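Local coordinates for ferredoxin-like protein (Thermotoga maritima, PDB 7KOE), which carries two [4Fe-4S] clusters in the membrane-associated, electron-bifurcating Fix/EtfABCX complex and probably relays electrons between its flavins, at residues D[7-12]-D[59-63]. Residues are numbered along the deposited sequence; the frame is centred on the assembly and turned at random.
With SF4 (iron/sulfur cluster), chain M; FAD (flavin-adenine dinucleotide), chain J.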
ATOM      1  N   LEU D   7       2.736 -20.450 -23.777  1.00 20.47           N
ATOM      2  CA  LEU D   7       3.614 -20.147 -24.898  1.00 20.47           C
ATOM      3  C   LEU D   7       3.119 -18.962 -25.701  1.00 20.47           C
ATOM      4  O   LEU D   7       3.891 -18.384 -26.468  1.00 20.47           O
ATOM      5  CB  LEU D   7       3.750 -21.354 -25.820  1.00 20.47           C
ATOM      6  CG  LEU D   7       4.500 -22.567 -25.288  1.00 20.47           C
ATOM      7  CD1 LEU D   7       4.705 -23.540 -26.413  1.00 20.47           C
ATOM      8  CD2 LEU D   7       5.818 -22.160 -24.685  1.00 20.47           C
ATOM      9  N   TYR D   8       1.846 -18.601 -25.553  1.00 25.24           N
ATOM     10  CA  TYR D   8       1.329 -17.396 -26.180  1.00 25.24           C
ATOM     11  C   TYR D   8       1.895 -16.138 -25.540  1.00 25.24           C
ATOM     12  O   TYR D   8       1.936 -15.089 -26.188  1.00 25.24           O
ATOM     13  CB  TYR D   8      -0.199 -17.398 -26.109  1.00 25.24           C
ATOM     14  CG  TYR D   8      -0.842 -16.236 -26.818  1.00 25.24           C
ATOM     15  CD1 TYR D   8      -0.714 -16.081 -28.189  1.00 25.24           C
ATOM     16  CD2 TYR D   8      -1.560 -15.284 -26.112  1.00 25.24           C
ATOM     17  CE1 TYR D   8      -1.289 -15.016 -28.837  1.00 25.24           C
ATOM     18  CE2 TYR D   8      -2.141 -14.217 -26.753  1.00 25.24           C
ATOM     19  CZ  TYR D   8      -1.998 -14.087 -28.114  1.00 25.24           C
ATOM     20  OH  TYR D   8      -2.573 -13.021 -28.757  1.00 25.24           O
ATOM     21  N   LEU D   9       2.348 -16.230 -24.290  1.00 19.75           N
ATOM     22  CA  LEU D   9       2.937 -15.085 -23.611  1.00 19.75           C
ATOM     23  C   LEU D   9       4.306 -14.742 -24.172  1.00 19.75           C
ATOM     24  O   LEU D   9       4.699 -13.572 -24.165  1.00 19.75           O
ATOM     25  CB  LEU D   9       3.050 -15.380 -22.122  1.00 19.75           C
ATOM     26  CG  LEU D   9       1.769 -15.897 -21.484  1.00 19.75           C
ATOM     27  CD1 LEU D   9       2.068 -16.435 -20.120  1.00 19.75           C
ATOM     28  CD2 LEU D   9       0.732 -14.810 -21.407  1.00 19.75           C
ATOM     29  N   ASN D  10       5.044 -15.741 -24.644  1.00 12.32           N
ATOM     30  CA  ASN D  10       6.366 -15.512 -25.197  1.00 12.32           C
ATOM     31  C   ASN D  10       6.265 -14.819 -26.545  1.00 12.32           C
ATOM     32  O   ASN D  10       5.231 -14.836 -27.210  1.00 12.32           O
ATOM     33  CB  ASN D  10       7.121 -16.822 -25.374  1.00 12.32           C
ATOM     34  CG  ASN D  10       7.381 -17.524 -24.083  1.00 12.32           C
ATOM     35  OD1 ASN D  10       6.986 -18.667 -23.897  1.00 12.32           O
ATOM     36  ND2 ASN D  10       8.069 -16.858 -23.186  1.00 12.32           N
ATOM     37  N   ARG D  11       7.366 -14.211 -26.950  1.00 10.50           N
ATOM     38  CA  ARG D  11       7.459 -13.577 -28.251  1.00 10.50           C
ATOM     39  C   ARG D  11       8.280 -14.456 -29.171  1.00 10.50           C
ATOM     40  O   ARG D  11       9.359 -14.917 -28.797  1.00 10.50           O
ATOM     41  CB  ARG D  11       8.092 -12.198 -28.144  1.00 10.50           C
ATOM     42  CG  ARG D  11       7.955 -11.395 -29.395  1.00 10.50           C
ATOM     43  CD  ARG D  11       8.990 -10.329 -29.434  1.00 10.50           C
ATOM     44  NE  ARG D  11       9.030  -9.683 -30.730  1.00 10.50           N
ATOM     45  CZ  ARG D  11      10.105  -9.088 -31.217  1.00 10.50           C
ATOM     46  NH1 ARG D  11      11.222  -9.063 -30.514  1.00 10.50           N
ATOM     47  NH2 ARG D  11      10.061  -8.519 -32.403  1.00 10.50           N
ATOM     48  N   TYR D  12       7.768 -14.688 -30.368  1.00  8.97           N
ATOM     49  CA  TYR D  12       8.441 -15.518 -31.344  1.00  8.97           C
ATOM     50  C   TYR D  12       8.572 -14.762 -32.651  1.00  8.97           C
ATOM     51  O   TYR D  12       7.731 -13.935 -33.002  1.00  8.97           O
ATOM     52  CB  TYR D  12       7.684 -16.811 -31.616  1.00  8.97           C
ATOM     53  CG  TYR D  12       7.609 -17.780 -30.471  1.00  8.97           C
ATOM     54  CD1 TYR D  12       6.666 -17.634 -29.470  1.00  8.97           C
ATOM     55  CD2 TYR D  12       8.458 -18.861 -30.410  1.00  8.97           C
ATOM     56  CE1 TYR D  12       6.584 -18.530 -28.442  1.00  8.97           C
ATOM     57  CE2 TYR D  12       8.378 -19.759 -29.385  1.00  8.97           C
ATOM     58  CZ  TYR D  12       7.451 -19.582 -28.400  1.00  8.97           C
ATOM     59  OH  TYR D  12       7.379 -20.483 -27.374  1.00  8.97           O
ATOM     60  N   GLU D  59       7.344 -24.602 -33.717  1.00 15.72           N
ATOM     61  CA  GLU D  59       7.102 -23.170 -33.623  1.00 15.72           C
ATOM     62  C   GLU D  59       7.137 -22.680 -32.183  1.00 15.72           C
ATOM     63  O   GLU D  59       7.470 -21.518 -31.940  1.00 15.72           O
ATOM     64  CB  GLU D  59       5.768 -22.834 -34.288  1.00 15.72           C
ATOM     65  CG  GLU D  59       4.615 -23.695 -33.834  1.00 15.72           C
ATOM     66  CD  GLU D  59       4.311 -24.824 -34.793  1.00 15.72           C
ATOM     67  OE1 GLU D  59       5.089 -25.026 -35.747  1.00 15.72           O
ATOM     68  OE2 GLU D  59       3.299 -25.522 -34.581  1.00 15.72           O
ATOM     69  N   GLY D  60       6.827 -23.544 -31.222  1.00 14.05           N
ATOM     70  CA  GLY D  60       6.872 -23.207 -29.818  1.00 14.05           C
ATOM     71  C   GLY D  60       8.144 -23.553 -29.104  1.00 14.05           C
ATOM     72  O   GLY D  60       8.195 -23.425 -27.880  1.00 14.05           O
ATOM     73  N   CYS D  61       9.140 -24.014 -29.858  1.00 11.68           N
ATOM     74  CA  CYS D  61      10.431 -24.424 -29.257  1.00 11.68           C
ATOM     75  C   CYS D  61      11.075 -23.247 -28.525  1.00 11.68           C
ATOM     76  O   CYS D  61      11.218 -22.172 -29.130  1.00 11.68           O
ATOM     77  CB  CYS D  61      11.390 -24.958 -30.310  1.00 11.68           C
ATOM     78  SG  CYS D  61      12.868 -25.710 -29.587  1.00 11.68           S
ATOM     79  N   LEU D  62      11.425 -23.475 -27.258  1.00 11.02           N
ATOM     80  CA  LEU D  62      12.105 -22.521 -26.401  1.00 11.02           C
ATOM     81  C   LEU D  62      13.616 -22.617 -26.499  1.00 11.02           C
ATOM     82  O   LEU D  62      14.308 -21.961 -25.717  1.00 11.02           O
ATOM     83  CB  LEU D  62      11.669 -22.716 -24.953  1.00 11.02           C
ATOM     84  CG  LEU D  62      10.200 -22.430 -24.665  1.00 11.02           C
ATOM     85  CD1 LEU D  62       9.770 -23.161 -23.444  1.00 11.02           C
ATOM     86  CD2 LEU D  62       9.975 -20.961 -24.481  1.00 11.02           C
ATOM     87  N   GLU D  63      14.126 -23.446 -27.418  1.00 10.48           N
ATOM     88  CA  GLU D  63      15.546 -23.555 -27.773  1.00 10.48           C
ATOM     89  C   GLU D  63      16.411 -23.971 -26.592  1.00 10.48           C
ATOM     90  O   GLU D  63      17.585 -23.614 -26.511  1.00 10.48           O
ATOM     91  CB  GLU D  63      16.081 -22.262 -28.379  1.00 10.48           C
ATOM     92  CG  GLU D  63      15.246 -21.661 -29.464  1.00 10.48           C
ATOM     93  CD  GLU D  63      15.825 -20.356 -29.927  1.00 10.48           C
ATOM     94  OE1 GLU D  63      16.931 -20.005 -29.479  1.00 10.48           O
ATOM     95  OE2 GLU D  63      15.182 -19.670 -30.729  1.00 10.48           O
TER
HETATM   96 FE1  SF4 M 601      12.411 -26.780 -28.260  1.00 11.58          FE
HETATM   97 FE2  SF4 M 601      13.516 -27.208 -25.482  1.00 11.58          FE
HETATM   98 FE3  SF4 M 601      13.835 -29.355 -27.581  1.00 11.58          FE
HETATM   99 FE4  SF4 M 601      11.111 -28.782 -26.410  1.00 11.58          FE
HETATM  100  S1  SF4 M 601      13.025 -29.282 -25.607  1.00 11.58           S
HETATM  101  S2  SF4 M 601      11.921 -28.854 -28.384  1.00 11.58           S
HETATM  102  S3  SF4 M 601      11.603 -26.707 -26.285  1.00 11.58           S
HETATM  103  S4  SF4 M 601      14.325 -27.281 -27.457  1.00 11.58           S
HETATM  104  PA  FAD J 701      -5.282 -29.685 -33.192  1.00 32.97           P
HETATM  105  O1A FAD J 701      -4.726 -31.052 -33.126  1.00 32.97           O
HETATM  106  O2A FAD J 701      -4.980 -28.845 -31.962  1.00 32.97           O
HETATM  107  O5B FAD J 701      -6.786 -29.743 -33.503  1.00 32.97           O
HETATM  108  C5B FAD J 701      -7.447 -30.999 -33.758  1.00 32.97           C
HETATM  109  C4B FAD J 701      -8.914 -30.837 -33.462  1.00 32.97           C
HETATM  110  O4B FAD J 701      -9.688 -31.511 -34.480  1.00 32.97           O
HETATM  111  C3B FAD J 701      -9.371 -31.409 -32.121  1.00 32.97           C
HETATM  112  O3B FAD J 701     -10.280 -30.524 -31.479  1.00 32.97           O
HETATM  113  C2B FAD J 701     -10.040 -32.726 -32.521  1.00 32.97           C
HETATM  114  O2B FAD J 701     -11.064 -33.103 -31.611  1.00 32.97           O
HETATM  115  C1B FAD J 701     -10.645 -32.339 -33.864  1.00 32.97           C
HETATM  116  N9A FAD J 701     -10.926 -33.465 -34.746  1.00 32.97           N
HETATM  117  C8A FAD J 701     -10.270 -34.666 -34.790  1.00 32.97           C
HETATM  118  N7A FAD J 701     -10.744 -35.501 -35.683  1.00 32.97           N
HETATM  119  C5A FAD J 701     -11.788 -34.799 -36.266  1.00 32.97           C
HETATM  120  C6A FAD J 701     -12.700 -35.126 -37.288  1.00 32.97           C
HETATM  121  N6A FAD J 701     -12.707 -36.296 -37.932  1.00 32.97           N
HETATM  122  N1A FAD J 701     -13.619 -34.196 -37.630  1.00 32.97           N
HETATM  123  C2A FAD J 701     -13.618 -33.024 -36.991  1.00 32.97           C
HETATM  124  N3A FAD J 701     -12.808 -32.605 -36.018  1.00 32.97           N
HETATM  125  C4A FAD J 701     -11.912 -33.545 -35.697  1.00 32.97           C
HETATM  126  N1  FAD J 701      -1.597 -22.060 -35.467  1.00 32.97           N
HETATM  127  C2  FAD J 701      -2.324 -21.552 -36.498  1.00 32.97           C
HETATM  128  O2  FAD J 701      -3.294 -22.153 -36.947  1.00 32.97           O
HETATM  129  N3  FAD J 701      -1.984 -20.340 -37.045  1.00 32.97           N
HETATM  130  C4  FAD J 701      -0.949 -19.549 -36.655  1.00 32.97           C
HETATM  131  O4  FAD J 701      -0.734 -18.481 -37.222  1.00 32.97           O
HETATM  132  C4X FAD J 701      -0.172 -20.097 -35.570  1.00 32.97           C
HETATM  133  N5  FAD J 701       0.823 -19.412 -35.145  1.00 32.97           N
HETATM  134  C5X FAD J 701       1.567 -19.922 -34.111  1.00 32.97           C
HETATM  135  C6  FAD J 701       2.646 -19.185 -33.648  1.00 32.97           C
HETATM  136  C7  FAD J 701       3.430 -19.653 -32.605  1.00 32.97           C
HETATM  137  C7M FAD J 701       4.592 -18.825 -32.131  1.00 32.97           C
HETATM  138  C8  FAD J 701       3.127 -20.886 -32.008  1.00 32.97           C
HETATM  139  C8M FAD J 701       3.945 -21.416 -30.872  1.00 32.97           C
HETATM  140  C9  FAD J 701       2.046 -21.627 -32.468  1.00 32.97           C
HETATM  141  C9A FAD J 701       1.271 -21.154 -33.516  1.00 32.97           C
HETATM  142  N10 FAD J 701       0.155 -21.862 -33.993  1.00 32.97           N
HETATM  143  C10 FAD J 701      -0.578 -21.369 -35.040  1.00 32.97           C
HETATM  144  C1' FAD J 701      -0.182 -23.183 -33.446  1.00 32.97           C
HETATM  145  C2' FAD J 701      -1.262 -23.166 -32.374  1.00 32.97           C
HETATM  146  O2' FAD J 701      -0.695 -22.847 -31.103  1.00 32.97           O
HETATM  147  C3' FAD J 701      -1.895 -24.554 -32.302  1.00 32.97           C
HETATM  148  O3' FAD J 701      -0.915 -25.473 -31.834  1.00 32.97           O
HETATM  149  C4' FAD J 701      -2.427 -25.057 -33.642  1.00 32.97           C
HETATM  150  O4' FAD J 701      -3.329 -24.099 -34.193  1.00 32.97           O
HETATM  151  C5' FAD J 701      -3.120 -26.396 -33.539  1.00 32.97           C
HETATM  152  O5' FAD J 701      -3.775 -26.671 -34.794  1.00 32.97           O
HETATM  153  P   FAD J 701      -5.128 -27.462 -34.853  1.00 32.97           P
HETATM  154  O1P FAD J 701      -5.567 -27.475 -36.318  1.00 32.97           O
HETATM  155  O2P FAD J 701      -6.091 -26.944 -33.898  1.00 32.97           O
HETATM  156  O3P FAD J 701      -4.705 -28.921 -34.453  1.00 32.97           O
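Between the dimethylbenzene edge of an FAD and a [4Fe-4S] cluster, residues 59-63 form a short bridge that the 7-12 loop covers from one side. Tyr12 suits this junction because its apolar ring can lie against a flavin methyl while the hydroxyl at its far end still reaches the backbone: CD1 lies 3.6 Å from FAD C7M, while its OH donates a 3.1 Å hydrogen bond to Gly60 O. Gly60 permits tight packing, its CA 3.6 Å from FAD C8M; a CB here would clash with Leu7 CD1. Next in sequence, Cys61 opens the CxxCxxC run of a ferredoxin-type cluster-binding loop, and its SG ligates FE1 at 1.8 Å. That side chain points away from 7-12, so flavin and cluster are served by adjacent residues, a layout consistent with electron transfer between them. Glu63 N donates to Cys61 SG at 3.4 Å, as is common around iron-sulfur thiolates. Apolar Leu62 suits the buried gap beside Leu7, its CD1 4.3 Å from Leu7 CD2; Leu62 CD2 also lies 3.8 Å from Asn10 OD1, and the amide of Asn10 lets ND2 hydrogen-bond to the backbone of the FixC chain.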